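Local coordinates for beta-agarase AgaA (Microbulbifer thermotolerans, PDB 3WZ1), which cleaves beta-1,4-galactosidic linkages within agarose, releasing mainly neoagarotetraose, through a GH16 catalytic domain of beta-jelly-roll fold, the part present here, at residues 198-203 against 208-213; 85-90 against 249-254; 76-81 against 254-259. One frame throughout, in Å; residues are numbered along the deposited sequence. Where two conformers were deposited one is given.

Contact 1: 198-203 against 208-213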
loop_
_atom_site.group_PDB
_atom_site.type_symbol
_atom_site.label_atom_id
_atom_site.label_comp_id
_atom_site.label_asym_id
_atom_site.label_seq_id
_atom_site.Cartn_x
_atom_site.Cartn_y
_atom_site.Cartn_z
ATOM N N HIS A 198 -9.431 5.603 14.753
ATOM C CA HIS A 198 -10.289 4.537 14.273
ATOM C C HIS A 198 -10.038 4.189 12.820
ATOM O O HIS A 198 -10.286 4.997 11.926
ATOM C CB HIS A 198 -11.743 4.926 14.482
ATOM C CG HIS A 198 -12.700 3.809 14.233
ATOM N ND1 HIS A 198 -13.134 2.969 15.235
ATOM C CD2 HIS A 198 -13.315 3.395 13.101
ATOM C CE1 HIS A 198 -13.968 2.082 14.730
ATOM N NE2 HIS A 198 -14.098 2.318 13.439
ATOM N N LEU A 199 -9.530 2.982 12.622
ATOM C CA LEU A 199 -9.312 2.370 11.306
ATOM C C LEU A 199 -10.113 1.089 11.157
ATOM O O LEU A 199 -10.155 0.254 12.081
ATOM C CB LEU A 199 -7.838 1.997 11.165
ATOM C CG LEU A 199 -6.807 3.111 11.343
ATOM C CD1 LEU A 199 -5.430 2.513 11.218
ATOM C CD2 LEU A 199 -6.975 4.222 10.325
ATOM N N GLU A 200 -10.707 0.898 9.978
ATOM C CA GLU A 200 -11.373 -0.358 9.630
ATOM C C GLU A 200 -10.764 -0.943 8.373
ATOM O O GLU A 200 -10.653 -0.246 7.363
ATOM C CB GLU A 200 -12.872 -0.154 9.410
ATOM C CG GLU A 200 -13.616 0.347 10.641
ATOM C CD GLU A 200 -15.000 0.887 10.347
ATOM O OE1 GLU A 200 -15.431 0.972 9.179
ATOM O OE2 GLU A 200 -15.681 1.256 11.345
ATOM N N TYR A 201 -10.391 -2.220 8.424
ATOM C CA TYR A 201 -9.806 -2.907 7.264
ATOM C C TYR A 201 -10.802 -3.828 6.585
ATOM O O TYR A 201 -11.464 -4.641 7.260
ATOM C CB TYR A 201 -8.587 -3.727 7.674
ATOM C CG TYR A 201 -7.418 -2.871 8.146
ATOM C CD1 TYR A 201 -7.384 -2.356 9.430
ATOM C CD2 TYR A 201 -6.357 -2.567 7.294
ATOM C CE1 TYR A 201 -6.335 -1.565 9.850
ATOM C CE2 TYR A 201 -5.290 -1.780 7.722
ATOM C CZ TYR A 201 -5.282 -1.278 8.998
ATOM O OH TYR A 201 -4.250 -0.478 9.463
ATOM N N TYR A 202 -10.855 -3.750 5.261
ATOM C CA TYR A 202 -11.787 -4.533 4.452
ATOM C C TYR A 202 -11.045 -5.306 3.367
ATOM O O TYR A 202 -10.201 -4.741 2.664
ATOM C CB TYR A 202 -12.807 -3.613 3.790
ATOM C CG TYR A 202 -13.686 -2.864 4.768
ATOM C CD1 TYR A 202 -13.256 -1.695 5.372
ATOM C CD2 TYR A 202 -14.967 -3.307 5.032
ATOM C CE1 TYR A 202 -14.068 -1.000 6.240
ATOM C CE2 TYR A 202 -15.798 -2.623 5.892
ATOM C CZ TYR A 202 -15.338 -1.464 6.506
ATOM O OH TYR A 202 -16.165 -0.788 7.371
ATOM N N VAL A 203 -11.338 -6.603 3.253
ATOM C CA VAL A 203 -10.726 -7.451 2.239
ATOM C C VAL A 203 -11.851 -8.017 1.374
ATOM O O VAL A 203 -12.777 -8.645 1.902
ATOM C CB VAL A 203 -9.886 -8.576 2.865
ATOM C CG1 VAL A 203 -9.369 -9.529 1.794
ATOM C CG2 VAL A 203 -8.719 -8.003 3.670
ATOM N N VAL A 208 -12.724 -7.078 8.104
ATOM C CA VAL A 208 -11.936 -8.133 8.752
ATOM C C VAL A 208 -11.205 -7.704 10.024
ATOM O O VAL A 208 -10.809 -8.567 10.811
ATOM C CB VAL A 208 -10.933 -8.795 7.773
ATOM C CG1 VAL A 208 -11.668 -9.424 6.606
ATOM C CG2 VAL A 208 -9.875 -7.815 7.272
ATOM N N ARG A 209 -11.028 -6.406 10.258
ATOM C CA ARG A 209 -10.305 -5.943 11.445
ATOM C C ARG A 209 -10.637 -4.497 11.716
ATOM O O ARG A 209 -10.652 -3.667 10.793
ATOM C CB ARG A 209 -8.791 -6.091 11.237
ATOM C CG ARG A 209 -7.910 -5.542 12.347
ATOM C CD ARG A 209 -6.477 -5.970 12.086
ATOM N NE ARG A 209 -5.478 -5.386 12.965
ATOM C CZ ARG A 209 -5.092 -5.870 14.148
ATOM N NH1 ARG A 209 -5.670 -6.951 14.677
ATOM N NH2 ARG A 209 -4.115 -5.271 14.802
ATOM N N THR A 210 -10.840 -4.178 12.995
ATOM C CA THR A 210 -11.049 -2.814 13.436
ATOM C C THR A 210 -9.950 -2.485 14.423
ATOM O O THR A 210 -9.703 -3.244 15.366
ATOM C CB THR A 210 -12.438 -2.637 14.082
ATOM O OG1 THR A 210 -13.445 -2.915 13.112
ATOM C CG2 THR A 210 -12.614 -1.227 14.589
ATOM N N VAL A 211 -9.281 -1.362 14.206
ATOM C CA VAL A 211 -8.215 -0.899 15.067
ATOM C C VAL A 211 -8.658 0.447 15.632
ATOM O O VAL A 211 -8.668 1.447 14.920
ATOM C CB VAL A 211 -6.905 -0.773 14.264
ATOM C CG1 VAL A 211 -5.791 -0.188 15.125
ATOM C CG2 VAL A 211 -6.513 -2.142 13.714
ATOM N N SER A 212 -9.031 0.470 16.914
ATOM C CA SER A 212 -9.755 1.606 17.467
ATOM C C SER A 212 -9.295 1.898 18.899
ATOM O O SER A 212 -9.223 0.984 19.710
ATOM C CB SER A 212 -11.254 1.331 17.444
ATOM O OG SER A 212 -11.990 2.532 17.682
ATOM N N GLY A 213 -9.010 3.166 19.182
ATOM C CA GLY A 213 -8.629 3.613 20.528
ATOM C C GLY A 213 -7.135 3.802 20.699
ATOM O O GLY A 213 -6.332 3.146 20.030
#
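Ser212 OG meets His198 ND1 at 2.7 Å, close to the plane of the ring, at an angle of 156°; either atom could be the donor. Setting CG opposite the backbone N (chi1 -170°) lets the imidazole reach across the hairpin while its other nitrogen returns to its own strand: NE2 donates a hydrogen bond to Glu200 OE2 at 2.8 Å. That oxygen is approached on its anti side, 30° out of the carboxylate plane. Ser212 OG and Glu200 OE2, both near the ring plane, fix the rotation of the imidazole; Tyr202 OH, donating to Glu200 OE1 at 2.6 Å, holds the other carboxylate oxygen. Thr210 CG2 lies 3.6 Å from His198 CE1, approaching obliquely.

On the face shared by Leu199, Tyr201, Arg209 and Val211 the contact between the strands is apolar: Val211 CG2 reaches Tyr201 CE1 at 3.9 Å. Nearly straight bonds pair the backbones antiparallel, such as Val211 N to Leu199 O at 2.8 Å. A classic beta bulge interrupts the register, since Tyr201 faces both Arg209, whose O accepts from Tyr201 N, and Val208, whose N donates to Tyr201 O.

Strand 187-195 flanks the hairpin beyond 198-203. Strand 150-158 covers the Leu199-Tyr201 face, with Ser153 O bonding Tyr201 OH, and helix 214-217 packs on Val211 and Arg209, whose guanidinium pairs with Asp169.

Contact 2: 85-90 against 249-254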
loop_
_atom_site.group_PDB
_atom_site.type_symbol
_atom_site.label_atom_id
_atom_site.label_comp_id
_atom_site.label_asym_id
_atom_site.label_seq_id
_atom_site.Cartn_x
_atom_site.Cartn_y
_atom_site.Cartn_z
ATOM N N ASN A 85 24.257 -5.467 -4.734
ATOM C CA ASN A 85 23.244 -6.306 -4.095
ATOM C C ASN A 85 21.906 -5.577 -3.978
ATOM O O ASN A 85 20.980 -6.077 -3.329
ATOM C CB ASN A 85 23.707 -6.795 -2.709
ATOM C CG ASN A 85 23.877 -5.669 -1.695
ATOM O OD1 ASN A 85 23.832 -4.488 -2.036
ATOM N ND2 ASN A 85 24.096 -6.042 -0.427
ATOM N N GLN A 86 21.804 -4.402 -4.583
ATOM C CA GLN A 86 20.601 -3.575 -4.460
ATOM C C GLN A 86 19.533 -4.024 -5.459
ATOM O O GLN A 86 19.830 -4.705 -6.441
ATOM C CB GLN A 86 20.915 -2.083 -4.679
ATOM C CG GLN A 86 21.990 -1.522 -3.751
ATOM C CD GLN A 86 21.489 -1.260 -2.345
ATOM O OE1 GLN A 86 21.732 -2.046 -1.427
ATOM N NE2 GLN A 86 20.777 -0.157 -2.170
ATOM N N VAL A 87 18.300 -3.615 -5.187
ATOM C CA VAL A 87 17.127 -3.972 -5.977
ATOM C C VAL A 87 16.438 -2.695 -6.420
ATOM O O VAL A 87 15.960 -1.914 -5.603
ATOM C CB VAL A 87 16.145 -4.812 -5.138
ATOM C CG1 VAL A 87 15.002 -5.294 -6.003
ATOM C CG2 VAL A 87 16.857 -5.974 -4.432
ATOM N N TYR A 88 16.412 -2.471 -7.726
ATOM C CA TYR A 88 15.614 -1.410 -8.290
ATOM C C TYR A 88 14.142 -1.790 -8.216
ATOM O O TYR A 88 13.770 -2.893 -8.613
ATOM C CB TYR A 88 15.999 -1.148 -9.752
ATOM C CG TYR A 88 17.300 -0.408 -10.003
ATOM C CD1 TYR A 88 17.714 0.631 -9.184
ATOM C CD2 TYR A 88 18.049 -0.704 -11.134
ATOM C CE1 TYR A 88 18.887 1.334 -9.458
ATOM C CE2 TYR A 88 19.215 -0.010 -11.421
ATOM C CZ TYR A 88 19.613 1.006 -10.571
ATOM O OH TYR A 88 20.764 1.733 -10.851
ATOM N N LEU A 89 13.334 -0.883 -7.680
ATOM C CA LEU A 89 11.895 -1.122 -7.471
ATOM C C LEU A 89 11.046 0.067 -7.884
ATOM O O LEU A 89 11.437 1.231 -7.693
ATOM C CB LEU A 89 11.603 -1.445 -5.992
ATOM C CG LEU A 89 12.283 -2.685 -5.431
ATOM C CD1 LEU A 89 12.032 -2.815 -3.940
ATOM C CD2 LEU A 89 11.783 -3.924 -6.157
ATOM N N GLY A 90 9.854 -0.210 -8.405
ATOM C CA GLY A 90 8.919 0.849 -8.726
ATOM C C GLY A 90 8.320 1.508 -7.501
ATOM O O GLY A 90 8.183 0.885 -6.428
ATOM N N ILE A 249 16.596 -12.615 3.895
ATOM C CA ILE A 249 15.510 -12.831 2.934
ATOM C C ILE A 249 15.420 -11.621 1.999
ATOM O O ILE A 249 14.989 -10.542 2.403
ATOM C CB ILE A 249 14.160 -13.092 3.627
ATOM C CG1 ILE A 249 14.230 -14.402 4.427
ATOM C CG2 ILE A 249 13.033 -13.162 2.601
ATOM C CD1 ILE A 249 12.921 -14.789 5.068
ATOM N N THR A 250 15.808 -11.844 0.755
ATOM C CA THR A 250 15.870 -10.813 -0.279
ATOM C C THR A 250 15.845 -11.533 -1.626
ATOM O O THR A 250 16.265 -12.705 -1.719
ATOM C CB THR A 250 17.133 -9.914 -0.079
ATOM O OG1 THR A 250 17.069 -8.754 -0.929
ATOM C CG2 THR A 250 18.400 -10.667 -0.423
ATOM N N PRO A 251 15.355 -10.874 -2.686
ATOM C CA PRO A 251 15.247 -11.598 -3.941
ATOM C C PRO A 251 16.581 -12.070 -4.516
ATOM O O PRO A 251 17.607 -11.389 -4.377
ATOM C CB PRO A 251 14.627 -10.587 -4.901
ATOM C CG PRO A 251 13.910 -9.655 -4.011
ATOM C CD PRO A 251 14.734 -9.535 -2.776
ATOM N N THR A 252 16.539 -13.207 -5.185
ATOM C CA THR A 252 17.692 -13.690 -5.933
ATOM C C THR A 252 17.695 -13.069 -7.334
ATOM O O THR A 252 16.674 -12.569 -7.839
ATOM C CB THR A 252 17.654 -15.216 -6.086
ATOM O OG1 THR A 252 16.522 -15.582 -6.880
ATOM C CG2 THR A 252 17.585 -15.902 -4.725
ATOM N N ASP A 253 18.845 -13.123 -8.011
ATOM C CA ASP A 253 18.908 -12.673 -9.386
ATOM C C ASP A 253 17.914 -13.435 -10.287
ATOM O O ASP A 253 17.308 -12.862 -11.170
ATOM C CB ASP A 253 20.316 -12.881 -9.972
ATOM C CG ASP A 253 21.358 -11.973 -9.364
ATOM O OD1 ASP A 253 21.054 -11.146 -8.487
ATOM O OD2 ASP A 253 22.530 -12.085 -9.787
ATOM N N ALA A 254 17.746 -14.730 -10.038
ATOM C CA ALA A 254 16.847 -15.541 -10.848
ATOM C C ALA A 254 15.391 -15.089 -10.695
ATOM O O ALA A 254 14.653 -15.029 -11.664
ATOM C CB ALA A 254 16.981 -17.013 -10.489
#
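Val87 and Pro251 make the densest part of a sparse contact, and even there the approach is loose, Val87 CG2 lying 4.5 Å from Pro251 CD. The backbones stand well apart, with 8.1 Å between the CA atoms of Val87 and Pro251, and the two segments bury 74 Å² in total. Both side chains leave their backbones toward the opposing segment. On Val87 the torsion (chi1 -174°) puts CG1 opposite the backbone N and leaves CG2 as the branch that reaches the proline, meeting the ring at CD, the carbon next to its nitrogen. Leu256 touches both residues, so the pair belongs to a larger apolar cluster. The contact joins jelly-roll strand 87-94 to the chain entering the short helix 253-256, away from the annotated sites.

The looser side is at Thr250. Its OG1 is also 4.5 Å from Val87 CG2, but this is a polar atom beside a methyl group, and the hydroxyl is hydrogen-bonded elsewhere, to Asp240 OD1. Asn85 on one segment and Thr252 on the other are exposed and do not touch across. Thr252 instead starts helix 253-256, its side chain capping the N of Glu255 while Glu255 OE1 accepts from Thr252 N, a capping box.

With no polar bond directly between the segments, the polar connection is indirect, through Arg80, which donates to Gln86 O and Pro251 O and forms a salt bridge with Asp253. The chemistry therefore implies a weak apolar touch supplemented by one shared charged residue.

Contact 3: 76-81 against 254-259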
loop_
_atom_site.group_PDB
_atom_site.type_symbol
_atom_site.label_atom_id
_atom_site.label_comp_id
_atom_site.label_asym_id
_atom_site.label_seq_id
_atom_site.Cartn_x
_atom_site.Cartn_y
_atom_site.Cartn_z
ATOM N N ILE A 76 4.264 -2.173 -11.046
ATOM C CA ILE A 76 5.427 -1.905 -10.233
ATOM C C ILE A 76 6.334 -3.114 -10.396
ATOM O O ILE A 76 5.999 -4.225 -9.935
ATOM C CB ILE A 76 5.036 -1.741 -8.758
ATOM C CG1 ILE A 76 4.036 -0.612 -8.533
ATOM C CG2 ILE A 76 6.278 -1.600 -7.868
ATOM C CD1 ILE A 76 4.536 0.772 -8.916
ATOM N N THR A 77 7.496 -2.917 -11.007
ATOM C CA THR A 77 8.392 -4.043 -11.262
ATOM C C THR A 77 9.696 -3.909 -10.453
ATOM O O THR A 77 9.836 -3.035 -9.591
ATOM C CB THR A 77 8.566 -4.268 -12.772
ATOM O OG1 THR A 77 9.142 -5.562 -13.023
ATOM C CG2 THR A 77 9.389 -3.170 -13.404
ATOM N N SER A 78 10.596 -4.847 -10.694
ATOM C CA SER A 78 11.797 -5.036 -9.901
ATOM C C SER A 78 12.916 -5.532 -10.804
ATOM O O SER A 78 12.678 -6.170 -11.842
ATOM C CB SER A 78 11.556 -6.022 -8.763
ATOM O OG SER A 78 11.138 -7.291 -9.236
ATOM N N GLY A 79 14.144 -5.243 -10.398
ATOM C CA GLY A 79 15.321 -5.759 -11.097
ATOM C C GLY A 79 16.556 -5.582 -10.265
ATOM O O GLY A 79 16.573 -4.781 -9.334
ATOM N N ARG A 80 17.591 -6.348 -10.585
ATOM C CA ARG A 80 18.871 -6.204 -9.906
ATOM C C ARG A 80 19.544 -4.925 -10.385
ATOM O O ARG A 80 19.577 -4.649 -11.600
ATOM C CB ARG A 80 19.776 -7.391 -10.207
ATOM C CG ARG A 80 21.173 -7.278 -9.591
ATOM C CD ARG A 80 21.152 -7.306 -8.081
ATOM N NE ARG A 80 20.735 -8.608 -7.588
ATOM C CZ ARG A 80 20.047 -8.831 -6.475
ATOM N NH1 ARG A 80 19.670 -7.833 -5.665
ATOM N NH2 ARG A 80 19.727 -10.085 -6.155
ATOM N N LYS A 81 20.077 -4.150 -9.442
ATOM C CA LYS A 81 20.933 -3.020 -9.800
ATOM C C LYS A 81 22.290 -3.612 -10.175
ATOM O O LYS A 81 22.931 -4.241 -9.320
ATOM C CB LYS A 81 21.034 -2.035 -8.635
ATOM C CG LYS A 81 22.068 -0.943 -8.863
ATOM C CD LYS A 81 22.073 0.081 -7.751
ATOM C CE LYS A 81 23.046 1.225 -8.046
ATOM N NZ LYS A 81 23.145 2.090 -6.839
ATOM N N ALA A 254 17.746 -14.730 -10.038
ATOM C CA ALA A 254 16.847 -15.541 -10.848
ATOM C C ALA A 254 15.391 -15.089 -10.695
ATOM O O ALA A 254 14.653 -15.029 -11.664
ATOM C CB ALA A 254 16.981 -17.013 -10.489
ATOM N N GLU A 255 15.002 -14.738 -9.473
ATOM C CA GLU A 255 13.654 -14.226 -9.212
ATOM C C GLU A 255 13.448 -12.866 -9.887
ATOM O O GLU A 255 12.446 -12.619 -10.549
ATOM C CB GLU A 255 13.418 -14.113 -7.712
ATOM C CG GLU A 255 13.224 -15.451 -7.024
ATOM C CD GLU A 255 13.273 -15.395 -5.527
ATOM O OE1 GLU A 255 13.811 -14.423 -4.953
ATOM O OE2 GLU A 255 12.759 -16.337 -4.888
ATOM N N LEU A 256 14.443 -11.988 -9.753
ATOM C CA LEU A 256 14.337 -10.644 -10.310
ATOM C C LEU A 256 14.286 -10.637 -11.829
ATOM O O LEU A 256 13.712 -9.746 -12.433
ATOM C CB LEU A 256 15.511 -9.784 -9.834
ATOM C CG LEU A 256 15.465 -9.426 -8.356
ATOM C CD1 LEU A 256 16.834 -8.993 -7.895
ATOM C CD2 LEU A 256 14.435 -8.343 -8.099
ATOM N N ALA A 257 14.894 -11.655 -12.436
ATOM C CA ALA A 257 14.887 -11.793 -13.868
ATOM C C ALA A 257 13.633 -12.423 -14.449
ATOM O O ALA A 257 13.453 -12.389 -15.659
ATOM C CB ALA A 257 16.113 -12.561 -14.309
ATOM N N ASP A 258 12.790 -12.988 -13.592
ATOM C CA ASP A 258 11.583 -13.718 -14.026
ATOM C C ASP A 258 10.368 -12.793 -14.203
ATOM O O ASP A 258 9.816 -12.312 -13.219
ATOM C CB ASP A 258 11.288 -14.817 -12.996
ATOM C CG ASP A 258 10.182 -15.742 -13.436
ATOM O OD1 ASP A 258 9.481 -15.396 -14.383
ATOM O OD2 ASP A 258 10.042 -16.800 -12.806
ATOM N N PRO A 259 9.962 -12.523 -15.450
ATOM C CA PRO A 259 8.899 -11.558 -15.709
ATOM C C PRO A 259 7.547 -12.021 -15.197
ATOM O O PRO A 259 6.637 -11.204 -15.071
ATOM C CB PRO A 259 8.881 -11.440 -17.235
ATOM C CG PRO A 259 9.484 -12.690 -17.725
ATOM C CD PRO A 259 10.458 -13.137 -16.698
#
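The extended chain at Gly79 runs close under the helical turn at Leu256, their CA atoms 5.0 Å apart, and the helix side is represented there by Leu256, whose side chain points at the strand. The leucine divides its two methyls between the neighbours of the glycine. CD1 sits over the centre of the Arg80 guanidinium, 3.5 Å above its plane, and so meets the flat face and not the rim: Arg80 CZ and Leu256 CD1 are 3.5 Å apart. The arginine presents that face because its chain is folded at two torsions, chi2 66° and chi3 67°. Its NE is paired with Asp253 OD1, which, with NH2 bonded to Pro251 O and NH1 to Gln86 O, restrains the rotation of the flat group.

CD2 takes the other direction. It lies 3.6 Å from Ser78 OG and 3.9 Å from Gly79 N, a methyl packed against polar atoms bonded elsewhere: the Gly79 backbone pairs with Tyr88, and Ser78 OG finds its partner in Asn262 O. The side-chain amide of Asn262 in turn donates to Leu256 O, so one asparagine serves both sides of the contact. Asp258 N donates to Glu255 O at 3.1 Å, closing a turn around Leu256.

Leu256 thereby packs helix 253-256 against jelly-roll strand 73-80, away from the annotated sites, and it also touches Val87 of the adjoining strand 87-94, Pro251 and Met113. Ser78 in turn packs on Leu89 of strand 87-94 and Met238 of strand 232-239.

Contacts 2 and 3 form one neighbourhood, their centres 7 Å apart, with Ala254 common to both. Strands 73-80 and 87-94 are adjacent in sheet and sequence, with Tyr88 N and Gly79 O 2.8 Å apart in a probable hydrogen bond; helix 253-256 bears on both, and the salt bridge from Asp253 OD1 to Arg80 NE, 2.7 Å, ties the helix to strand 73-80. Contact 1 lies across the chain's centre, about 32 Å from contact 2 and 33 Å from contact 3, centre to centre. It is the one near the catalytic machinery: the Tyr201 side chain is about 9 Å from those of Glu129 and Glu134, the predicted nucleophile and proton donor.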